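Local coordinates for tyrosyl-tRNA synthetase (Aeropyrum pernix, PDB 2CYA), which catalyses the ATP-dependent attachment of tyrosine to tRNA(Tyr), passing through a tyrosyl-adenylate intermediate, at residues Val54-Val59 and Arg99-Ala104; Lys124-Leu129 and Ile173-Leu178; Asp255-Lys260 and Ser333-Val338. All coordinates share one frame; numbering follows the deposited sequence.

Contact 1: residues Val54-Val59 and Arg99-Ala104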
loop_
_atom_site.group_PDB
_atom_site.type_symbol
_atom_site.label_atom_id
_atom_site.label_comp_id
_atom_site.label_asym_id
_atom_site.label_seq_id
_atom_site.Cartn_x
_atom_site.Cartn_y
_atom_site.Cartn_z
ATOM N N VAL A 54 -7.149 -2.820 30.263
ATOM C CA VAL A 54 -6.400 -1.598 30.539
ATOM C C VAL A 54 -6.712 -0.516 29.506
ATOM O O VAL A 54 -6.980 0.634 29.875
ATOM C CB VAL A 54 -4.865 -1.829 30.531
ATOM C CG1 VAL A 54 -4.153 -0.502 30.784
ATOM C CG2 VAL A 54 -4.470 -2.854 31.590
ATOM N N TRP A 55 -6.680 -0.845 28.213
ATOM C CA TRP A 55 -6.994 0.210 27.257
ATOM C C TRP A 55 -8.505 0.482 27.185
ATOM O O TRP A 55 -8.923 1.590 26.857
ATOM C CB TRP A 55 -6.399 -0.080 25.870
ATOM C CG TRP A 55 -6.862 -1.313 25.145
ATOM C CD1 TRP A 55 -6.154 -2.471 24.958
ATOM C CD2 TRP A 55 -8.081 -1.460 24.402
ATOM N NE1 TRP A 55 -6.856 -3.328 24.131
ATOM C CE2 TRP A 55 -8.041 -2.731 23.776
ATOM C CE3 TRP A 55 -9.202 -0.635 24.197
ATOM C CZ2 TRP A 55 -9.076 -3.199 22.960
ATOM C CZ3 TRP A 55 -10.230 -1.095 23.385
ATOM C CH2 TRP A 55 -10.158 -2.375 22.772
ATOM N N MET A 56 -9.331 -0.507 27.539
ATOM C CA MET A 56 -10.773 -0.274 27.520
ATOM C C MET A 56 -11.127 0.756 28.611
ATOM O O MET A 56 -11.933 1.647 28.394
ATOM C CB MET A 56 -11.536 -1.585 27.739
ATOM C CG MET A 56 -11.432 -2.565 26.568
ATOM S SD MET A 56 -12.189 -4.168 26.947
ATOM C CE MET A 56 -11.950 -5.080 25.366
ATOM N N TYR A 57 -10.500 0.639 29.775
ATOM C CA TYR A 57 -10.755 1.580 30.868
ATOM C C TYR A 57 -10.277 2.974 30.467
ATOM O O TYR A 57 -10.872 3.986 30.859
ATOM C CB TYR A 57 -10.029 1.137 32.148
ATOM C CG TYR A 57 -10.553 -0.161 32.744
ATOM C CD1 TYR A 57 -11.914 -0.501 32.654
ATOM C CD2 TYR A 57 -9.709 -1.017 33.446
ATOM C CE1 TYR A 57 -12.409 -1.649 33.246
ATOM C CE2 TYR A 57 -10.197 -2.172 34.052
ATOM C CZ TYR A 57 -11.550 -2.484 33.951
ATOM O OH TYR A 57 -12.033 -3.623 34.571
ATOM N N LYS A 58 -9.198 3.023 29.688
ATOM C CA LYS A 58 -8.658 4.293 29.242
ATOM C C LYS A 58 -9.636 4.918 28.243
ATOM O O LYS A 58 -9.819 6.133 28.229
ATOM C CB LYS A 58 -7.268 4.097 28.636
ATOM C CG LYS A 58 -6.486 5.375 28.367
ATOM C CD LYS A 58 -6.558 6.397 29.522
ATOM C CE LYS A 58 -6.058 5.837 30.848
ATOM N NZ LYS A 58 -6.181 6.883 31.919
ATOM N N VAL A 59 -10.281 4.090 27.422
ATOM C CA VAL A 59 -11.264 4.610 26.478
ATOM C C VAL A 59 -12.337 5.286 27.328
ATOM O O VAL A 59 -12.768 6.406 27.043
ATOM C CB VAL A 59 -11.903 3.484 25.631
ATOM C CG1 VAL A 59 -13.032 4.053 24.774
ATOM C CG2 VAL A 59 -10.831 2.841 24.737
ATOM N N ARG A 99 -16.737 -5.622 21.582
ATOM C CA ARG A 99 -17.750 -4.605 21.877
ATOM C C ARG A 99 -18.574 -4.985 23.102
ATOM O O ARG A 99 -18.893 -4.132 23.936
ATOM C CB ARG A 99 -18.711 -4.386 20.706
ATOM C CG ARG A 99 -18.147 -3.545 19.597
ATOM C CD ARG A 99 -19.173 -3.272 18.508
ATOM N NE ARG A 99 -18.654 -3.726 17.219
ATOM C CZ ARG A 99 -19.198 -4.687 16.477
ATOM N NH1 ARG A 99 -20.305 -5.308 16.876
ATOM N NH2 ARG A 99 -18.607 -5.060 15.350
ATOM N N ARG A 100 -18.921 -6.265 23.192
ATOM C CA ARG A 100 -19.722 -6.751 24.306
ATOM C C ARG A 100 -18.931 -6.689 25.596
ATOM O O ARG A 100 -19.474 -6.361 26.647
ATOM C CB ARG A 100 -20.182 -8.190 24.048
ATOM C CG ARG A 100 -21.016 -8.804 25.171
ATOM C CD ARG A 100 -22.229 -7.960 25.506
ATOM N NE ARG A 100 -23.048 -7.705 24.326
ATOM C CZ ARG A 100 -23.738 -8.638 23.685
ATOM N NH1 ARG A 100 -23.712 -9.894 24.117
ATOM N NH2 ARG A 100 -24.432 -8.321 22.597
ATOM N N VAL A 101 -17.649 -7.018 25.510
ATOM C CA VAL A 101 -16.785 -6.988 26.677
ATOM C C VAL A 101 -16.650 -5.554 27.175
ATOM O O VAL A 101 -16.716 -5.305 28.382
ATOM C CB VAL A 101 -15.378 -7.521 26.346
ATOM C CG1 VAL A 101 -14.412 -7.178 27.492
ATOM C CG2 VAL A 101 -15.424 -9.050 26.113
ATOM N N MET A 102 -16.456 -4.610 26.255
ATOM C CA MET A 102 -16.299 -3.219 26.651
ATOM C C MET A 102 -17.523 -2.694 27.394
ATOM O O MET A 102 -17.391 -2.001 28.395
ATOM C CB MET A 102 -15.998 -2.328 25.438
ATOM C CG MET A 102 -14.587 -2.518 24.901
ATOM S SD MET A 102 -14.280 -1.580 23.400
ATOM C CE MET A 102 -14.145 0.142 24.054
ATOM N N GLU A 103 -18.704 -3.028 26.891
ATOM C CA GLU A 103 -19.953 -2.605 27.501
ATOM C C GLU A 103 -20.074 -3.205 28.896
ATOM O O GLU A 103 -20.275 -2.490 29.883
ATOM C CB GLU A 103 -21.128 -3.061 26.628
ATOM C CG GLU A 103 -22.493 -3.009 27.314
ATOM C CD GLU A 103 -23.649 -3.272 26.346
ATOM O OE1 GLU A 103 -24.314 -2.304 25.945
ATOM O OE2 GLU A 103 -23.884 -4.441 25.977
ATOM N N ALA A 104 -19.934 -4.528 28.968
ATOM C CA ALA A 104 -20.021 -5.242 30.233
ATOM C C ALA A 104 -18.931 -4.795 31.200
ATOM O O ALA A 104 -19.068 -4.971 32.406
ATOM C CB ALA A 104 -19.911 -6.735 29.987
#
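Trp55 and Met102 form a Met-aromatic contact beside the probable ATP site, to which His49 and Trp52 are thought to belong. Met102 SD lies 4.1 Å from Trp55 CZ3 and 5.2 Å from the centroid of the six-membered ring, approaching it obliquely, 67° off the ring normal. The end of Met102 is bent at chi3 (74°), and its CE reaches a valine methyl, Val59 CG1, at 4.1 Å. An unbranched, polarisable thioether suits this place, because it can meet both a flat indole and a small branched side chain. Met56 brings a second sulfur in from the facing helix: its SD lies 3.6 Å from Met102 CG and 3.8 Å from Val101 CG1. Met56 also lies against its own neighbour, with CG 3.7 Å above one face of the Trp55 ring, toward the rim.

Residues 54-59 lie on the helix that begins within the HIGH-like signature of the class I Rossmann-type catalytic domain, and 99-104 end helix 88-104, which leads to the edge strand 113-116. The two short axes pass 10.4 Å apart at -63°, an inclined crossing that brings the long methionines together where the helices are nearest. Beyond them, Val59 packs on Leu182 of the central sheet, Val101 meets Ile341 and Val345 of helix 323-346, and a sulfate ion is bound close to Trp55.

Contact 2: residues Lys124-Leu129 and Ile173-Leu178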
loop_
_atom_site.group_PDB
_atom_site.type_symbol
_atom_site.label_atom_id
_atom_site.label_comp_id
_atom_site.label_asym_id
_atom_site.label_seq_id
_atom_site.Cartn_x
_atom_site.Cartn_y
_atom_site.Cartn_z
ATOM N N LYS A 124 -11.303 5.614 -1.612
ATOM C CA LYS A 124 -10.091 5.889 -2.369
ATOM C C LYS A 124 -9.238 6.938 -1.667
ATOM O O LYS A 124 -8.004 6.878 -1.701
ATOM C CB LYS A 124 -10.443 6.349 -3.789
ATOM C CG LYS A 124 -11.081 7.726 -3.916
ATOM C CD LYS A 124 -11.461 7.980 -5.387
ATOM C CE LYS A 124 -11.572 9.466 -5.716
ATOM N NZ LYS A 124 -12.608 10.120 -4.873
ATOM N N ASP A 125 -9.884 7.895 -1.012
ATOM C CA ASP A 125 -9.126 8.926 -0.311
ATOM C C ASP A 125 -8.259 8.346 0.792
ATOM O O ASP A 125 -7.203 8.883 1.092
ATOM C CB ASP A 125 -10.060 9.990 0.259
ATOM C CG ASP A 125 -10.693 10.836 -0.832
ATOM O OD1 ASP A 125 -10.093 10.915 -1.929
ATOM O OD2 ASP A 125 -11.773 11.420 -0.594
ATOM N N TYR A 126 -8.697 7.245 1.393
ATOM C CA TYR A 126 -7.892 6.632 2.424
ATOM C C TYR A 126 -6.594 6.114 1.792
ATOM O O TYR A 126 -5.496 6.386 2.301
ATOM C CB TYR A 126 -8.635 5.475 3.080
ATOM C CG TYR A 126 -7.757 4.659 3.986
ATOM C CD1 TYR A 126 -7.379 5.134 5.250
ATOM C CD2 TYR A 126 -7.332 3.394 3.599
ATOM C CE1 TYR A 126 -6.606 4.348 6.102
ATOM C CE2 TYR A 126 -6.557 2.608 4.431
ATOM C CZ TYR A 126 -6.194 3.079 5.681
ATOM O OH TYR A 126 -5.413 2.275 6.496
ATOM N N TRP A 127 -6.717 5.373 0.684
ATOM C CA TRP A 127 -5.524 4.841 0.016
ATOM C C TRP A 127 -4.720 5.997 -0.532
ATOM O O TRP A 127 -3.502 5.945 -0.585
ATOM C CB TRP A 127 -5.919 3.822 -1.074
ATOM C CG TRP A 127 -6.580 2.624 -0.441
ATOM C CD1 TRP A 127 -7.927 2.337 -0.421
ATOM C CD2 TRP A 127 -5.954 1.657 0.411
ATOM N NE1 TRP A 127 -8.169 1.260 0.403
ATOM C CE2 TRP A 127 -6.976 0.825 0.927
ATOM C CE3 TRP A 127 -4.623 1.416 0.796
ATOM C CZ2 TRP A 127 -6.711 -0.234 1.810
ATOM C CZ3 TRP A 127 -4.361 0.362 1.675
ATOM C CH2 TRP A 127 -5.403 -0.448 2.173
ATOM N N GLY A 128 -5.407 7.069 -0.903
ATOM C CA GLY A 128 -4.694 8.245 -1.373
ATOM C C GLY A 128 -3.737 8.726 -0.281
ATOM O O GLY A 128 -2.602 9.159 -0.580
ATOM N N LEU A 129 -4.181 8.642 0.983
ATOM C CA LEU A 129 -3.361 9.053 2.143
ATOM C C LEU A 129 -2.263 8.041 2.394
ATOM O O LEU A 129 -1.143 8.396 2.761
ATOM C CB LEU A 129 -4.204 9.161 3.436
ATOM C CG LEU A 129 -4.773 10.503 3.906
ATOM C CD1 LEU A 129 -5.672 10.283 5.133
ATOM C CD2 LEU A 129 -3.631 11.447 4.265
ATOM N N ILE A 173 -5.079 7.186 11.441
ATOM C CA ILE A 173 -5.071 8.346 12.333
ATOM C C ILE A 173 -5.373 9.621 11.550
ATOM O O ILE A 173 -6.237 10.395 11.945
ATOM C CB ILE A 173 -3.682 8.480 13.056
ATOM C CG1 ILE A 173 -3.517 7.326 14.055
ATOM C CG2 ILE A 173 -3.552 9.836 13.766
ATOM C CD1 ILE A 173 -2.085 7.146 14.551
ATOM N N PHE A 174 -4.685 9.842 10.432
ATOM C CA PHE A 174 -4.942 11.064 9.665
ATOM C C PHE A 174 -6.335 11.045 9.026
ATOM O O PHE A 174 -7.065 12.044 9.069
ATOM C CB PHE A 174 -3.888 11.282 8.562
ATOM C CG PHE A 174 -2.462 11.441 9.070
ATOM C CD1 PHE A 174 -2.194 12.028 10.308
ATOM C CD2 PHE A 174 -1.383 11.065 8.259
ATOM C CE1 PHE A 174 -0.884 12.242 10.730
ATOM C CE2 PHE A 174 -0.058 11.272 8.668
ATOM C CZ PHE A 174 0.199 11.860 9.902
ATOM N N TYR A 175 -6.709 9.914 8.436
ATOM C CA TYR A 175 -8.013 9.811 7.790
ATOM C C TYR A 175 -9.146 10.146 8.764
ATOM O O TYR A 175 -10.105 10.819 8.391
ATOM C CB TYR A 175 -8.226 8.405 7.236
ATOM C CG TYR A 175 -9.532 8.236 6.491
ATOM C CD1 TYR A 175 -9.642 8.585 5.139
ATOM C CD2 TYR A 175 -10.656 7.705 7.130
ATOM C CE1 TYR A 175 -10.851 8.398 4.440
ATOM C CE2 TYR A 175 -11.859 7.519 6.446
ATOM C CZ TYR A 175 -11.949 7.867 5.103
ATOM O OH TYR A 175 -13.144 7.689 4.436
ATOM N N MET A 176 -9.042 9.675 10.006
ATOM C CA MET A 176 -10.075 9.953 11.013
ATOM C C MET A 176 -9.931 11.326 11.657
ATOM O O MET A 176 -10.634 11.655 12.619
ATOM C CB MET A 176 -10.091 8.858 12.071
ATOM C CG MET A 176 -10.565 7.524 11.506
ATOM S SD MET A 176 -10.718 6.229 12.733
ATOM C CE MET A 176 -9.191 5.512 12.563
ATOM N N ASP A 177 -9.007 12.123 11.125
ATOM C CA ASP A 177 -8.819 13.491 11.587
ATOM C C ASP A 177 -8.655 13.571 13.096
ATOM O O ASP A 177 -9.328 14.353 13.760
ATOM C CB ASP A 177 -10.038 14.313 11.150
ATOM C CG ASP A 177 -9.790 15.813 11.232
ATOM O OD1 ASP A 177 -8.697 16.249 10.809
ATOM O OD2 ASP A 177 -10.690 16.540 11.702
ATOM N N LEU A 178 -7.748 12.767 13.628
ATOM C CA LEU A 178 -7.541 12.699 15.065
ATOM C C LEU A 178 -6.537 13.662 15.694
ATOM O O LEU A 178 -5.489 13.983 15.106
ATOM C CB LEU A 178 -7.122 11.282 15.438
ATOM C CG LEU A 178 -8.038 10.156 14.983
ATOM C CD1 LEU A 178 -7.357 8.838 15.386
ATOM C CD2 LEU A 178 -9.458 10.288 15.611
#
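Tyr126 and Tyr175 meet as a T-shaped pair: the edge of the Tyr126 ring is turned to the face of Tyr175, with centroids 5.7 Å apart and planes at 89°. Tyr126 CD1 comes within 3.9 Å of Tyr175 CB, which lies near the plane of the Tyr126 ring. For Tyr175, with CG anti to the backbone N (chi1 -177°), the ring starts out toward helix 124-135, and its CD1 reaches Tyr126 CA at 3.8 Å.

The tight part of the contact is a methyl pressed on the helix backbone. Leu129 pushes CD1 against the turn that carries Phe174 and Tyr175, 3.5 Å from Tyr175 N and 4.0 Å from Phe174 CB. A leucine suits this spot because a single methyl, CD1, can press on backbone and CB atoms alike without asking for a polar partner. Toward solvent the packing is slacker: exposed Asp125 offers little more than its carbonyl carbon, 4.5 Å from Tyr175 CE1, and the partly exposed Tyr175 ends in a hydroxyl hydrogen-bonded to Asp123. An alanine in place of Tyr175 would probably leave the Tyr126 edge without its aromatic face and Asp123 OD2 without that hydroxyl partner. Tyr126 OH is more deeply placed, hydrogen-bonded to Asp172, predicted to bind L-tyrosine, and to Met168 O, so Tyr126 is probably a second-shell residue that helps to position Asp172.

Just beyond, a Schellman motif with Asp177 at C-prime ends helix 161-175 and sends the chain toward strand 180-184. Phe174 packs on helix 188-198, Ile173 and Met176 lie against Tyr39 of strand 37-42, and Trp127 stacks on Trp127 of the second subunit.

Contact 3: residues Asp255-Lys260 and Ser333-Val338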
loop_
_atom_site.group_PDB
_atom_site.type_symbol
_atom_site.label_atom_id
_atom_site.label_comp_id
_atom_site.label_asym_id
_atom_site.label_seq_id
_atom_site.Cartn_x
_atom_site.Cartn_y
_atom_site.Cartn_z
ATOM N N ASP A 255 -12.084 -21.269 38.279
ATOM C CA ASP A 255 -11.009 -22.215 38.592
ATOM C C ASP A 255 -9.783 -21.986 37.694
ATOM O O ASP A 255 -8.649 -22.074 38.160
ATOM C CB ASP A 255 -11.500 -23.646 38.450
ATOM C CG ASP A 255 -10.466 -24.665 38.911
ATOM O OD1 ASP A 255 -10.109 -25.561 38.113
ATOM O OD2 ASP A 255 -10.017 -24.574 40.073
ATOM N N ASP A 256 -10.012 -21.684 36.415
ATOM C CA ASP A 256 -8.908 -21.405 35.483
ATOM C C ASP A 256 -8.137 -20.184 35.999
ATOM O O ASP A 256 -6.902 -20.163 35.990
ATOM C CB ASP A 256 -9.441 -21.078 34.086
ATOM C CG ASP A 256 -9.926 -22.296 33.329
ATOM O OD1 ASP A 256 -10.701 -22.116 32.363
ATOM O OD2 ASP A 256 -9.533 -23.424 33.681
ATOM N N ILE A 257 -8.869 -19.158 36.436
ATOM C CA ILE A 257 -8.232 -17.954 36.954
ATOM C C ILE A 257 -7.407 -18.238 38.225
ATOM O O ILE A 257 -6.312 -17.706 38.394
ATOM C CB ILE A 257 -9.287 -16.851 37.238
ATOM C CG1 ILE A 257 -9.923 -16.394 35.921
ATOM C CG2 ILE A 257 -8.642 -15.648 37.915
ATOM C CD1 ILE A 257 -11.033 -15.364 36.099
ATOM N N ARG A 258 -7.943 -19.051 39.129
ATOM C CA ARG A 258 -7.222 -19.401 40.351
ATOM C C ARG A 258 -5.925 -20.158 40.027
ATOM O O ARG A 258 -4.880 -19.912 40.643
ATOM C CB ARG A 258 -8.098 -20.274 41.251
ATOM C CG ARG A 258 -9.046 -19.488 42.128
ATOM C CD ARG A 258 -9.997 -20.389 42.875
ATOM N NE ARG A 258 -11.076 -19.585 43.448
ATOM C CZ ARG A 258 -12.372 -19.816 43.259
ATOM N NH1 ARG A 258 -13.258 -19.012 43.821
ATOM N NH2 ARG A 258 -12.780 -20.853 42.536
ATOM N N ARG A 259 -6.002 -21.072 39.062
ATOM C CA ARG A 259 -4.839 -21.865 38.666
ATOM C C ARG A 259 -3.770 -20.982 38.023
ATOM O O ARG A 259 -2.616 -20.968 38.460
ATOM C CB ARG A 259 -5.238 -22.963 37.671
ATOM C CG ARG A 259 -4.067 -23.838 37.188
ATOM C CD ARG A 259 -4.344 -24.360 35.785
ATOM N NE ARG A 259 -5.752 -24.725 35.663
ATOM C CZ ARG A 259 -6.543 -24.406 34.640
ATOM N NH1 ARG A 259 -7.811 -24.795 34.661
ATOM N NH2 ARG A 259 -6.083 -23.711 33.609
ATOM N N LYS A 260 -4.168 -20.244 36.988
ATOM C CA LYS A 260 -3.243 -19.368 36.278
ATOM C C LYS A 260 -2.576 -18.348 37.183
ATOM O O LYS A 260 -1.387 -18.085 37.043
ATOM C CB LYS A 260 -3.961 -18.657 35.127
ATOM C CG LYS A 260 -4.413 -19.597 34.022
ATOM C CD LYS A 260 -5.110 -18.823 32.899
ATOM C CE LYS A 260 -5.640 -19.744 31.820
ATOM N NZ LYS A 260 -6.125 -18.930 30.663
ATOM N N SER A 333 -10.226 -11.286 43.485
ATOM C CA SER A 333 -10.761 -10.010 42.987
ATOM C C SER A 333 -10.935 -10.040 41.450
ATOM O O SER A 333 -11.901 -9.507 40.903
ATOM C CB SER A 333 -9.833 -8.860 43.354
ATOM O OG SER A 333 -9.641 -8.817 44.749
ATOM N N LEU A 334 -9.995 -10.666 40.759
ATOM C CA LEU A 334 -10.052 -10.756 39.301
ATOM C C LEU A 334 -11.300 -11.522 38.898
ATOM O O LEU A 334 -11.948 -11.218 37.900
ATOM C CB LEU A 334 -8.813 -11.487 38.792
ATOM C CG LEU A 334 -8.405 -11.287 37.347
ATOM C CD1 LEU A 334 -8.399 -9.793 37.012
ATOM C CD2 LEU A 334 -7.004 -11.916 37.161
ATOM N N ILE A 335 -11.622 -12.541 39.678
ATOM C CA ILE A 335 -12.807 -13.322 39.431
ATOM C C ILE A 335 -14.047 -12.411 39.458
ATOM O O ILE A 335 -14.920 -12.540 38.605
ATOM C CB ILE A 335 -12.931 -14.440 40.479
ATOM C CG1 ILE A 335 -11.939 -15.566 40.121
ATOM C CG2 ILE A 335 -14.379 -14.911 40.567
ATOM C CD1 ILE A 335 -11.819 -16.672 41.157
ATOM N N GLU A 336 -14.115 -11.479 40.413
ATOM C CA GLU A 336 -15.267 -10.584 40.472
ATOM C C GLU A 336 -15.314 -9.668 39.253
ATOM O O GLU A 336 -16.395 -9.359 38.738
ATOM C CB GLU A 336 -15.246 -9.724 41.741
ATOM C CG GLU A 336 -15.351 -10.504 43.047
ATOM C CD GLU A 336 -16.484 -11.524 43.047
ATOM O OE1 GLU A 336 -17.595 -11.193 42.562
ATOM O OE2 GLU A 336 -16.263 -12.654 43.542
ATOM N N VAL A 337 -14.151 -9.227 38.791
ATOM C CA VAL A 337 -14.112 -8.362 37.624
ATOM C C VAL A 337 -14.551 -9.125 36.381
ATOM O O VAL A 337 -15.298 -8.606 35.550
ATOM C CB VAL A 337 -12.689 -7.797 37.372
ATOM C CG1 VAL A 337 -12.659 -7.067 36.030
ATOM C CG2 VAL A 337 -12.285 -6.813 38.517
ATOM N N VAL A 338 -14.090 -10.366 36.263
ATOM C CA VAL A 338 -14.404 -11.176 35.101
ATOM C C VAL A 338 -15.816 -11.772 35.056
ATOM O O VAL A 338 -16.424 -11.855 33.989
ATOM C CB VAL A 338 -13.361 -12.308 34.951
ATOM C CG1 VAL A 338 -13.827 -13.320 33.938
ATOM C CG2 VAL A 338 -12.019 -11.712 34.522
#
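Ile257 and Val338 point at each other tip to tip, the CD1 methyl of the isoleucine lying 4.0 Å from Val338 CB and nearly as close to both valine methyls. Ile257 CG1 sits beside the backbone N (chi1 -66°), and an extended chi2 of 177° carries CD1 straight out toward the other helix. The second branch of the same residue does different work: CG2 meets Ile335 CG1 at 4.0 Å and Leu334 CD2 at 4.1 Å, and both these side chains lie at a slant to it. A beta-branched residue suits the centre of the interface, since its two arms can serve partners on successive turns of one helix, Leu334 and Ile335 on one and Val338 on the next.

The two helices run roughly antiparallel, their short axes crossing at 143° with a closest approach of 9.9 Å, and Ile257 faces Ile335 across the nearest backbone approach. Helix 254-262 follows the KMSKS region in sequence, and helix 323-346 is the long helix of the C-terminal part, which in tyrosyl-tRNA synthetases of this type is a mainly helical domain that probably contacts the anticodon of the tRNA.

Arg258 approaches Ile335 at about a right angle. Its chain is extended from CG to NE, and one face of the guanidinium is laid over the isoleucine methyl, with Ile335 CD1 3.5 Å above the plane and displaced toward the rim. NE, CZ and NH1 are all about equally far from that methyl. The flat cation is well suited to this border position: its face shields the methyl, while NE forms a salt bridge with Glu332, one turn back on the long helix. On the buried side Leu334 continues to Ile261 and to Ile279 of helix 275-284.

How the contacts relate
Contact 1 lies nearest the middle of the chain, about 9 Å from its centre, and is wholly core; contacts 2 and 3 lie about 22 and 20 Å from it, on opposite sides of that centre and about 41 Å apart between their own centres, and each has a partly exposed border. Contacts 1 and 3 adjoin: Tyr57 OH touches Val337 CG1 at 3.8 Å, and helix 323-346, which carries half of contact 3, also packs on Val101. No two contacts share a helix; contact 2 stands apart and lies toward the second subunit. Sulfur and indole dominate the core contact, paired tyrosines the one near the predicted tyrosine pocket, and branched aliphatics bordered by an arginine the one between helices 254-262 and 323-346.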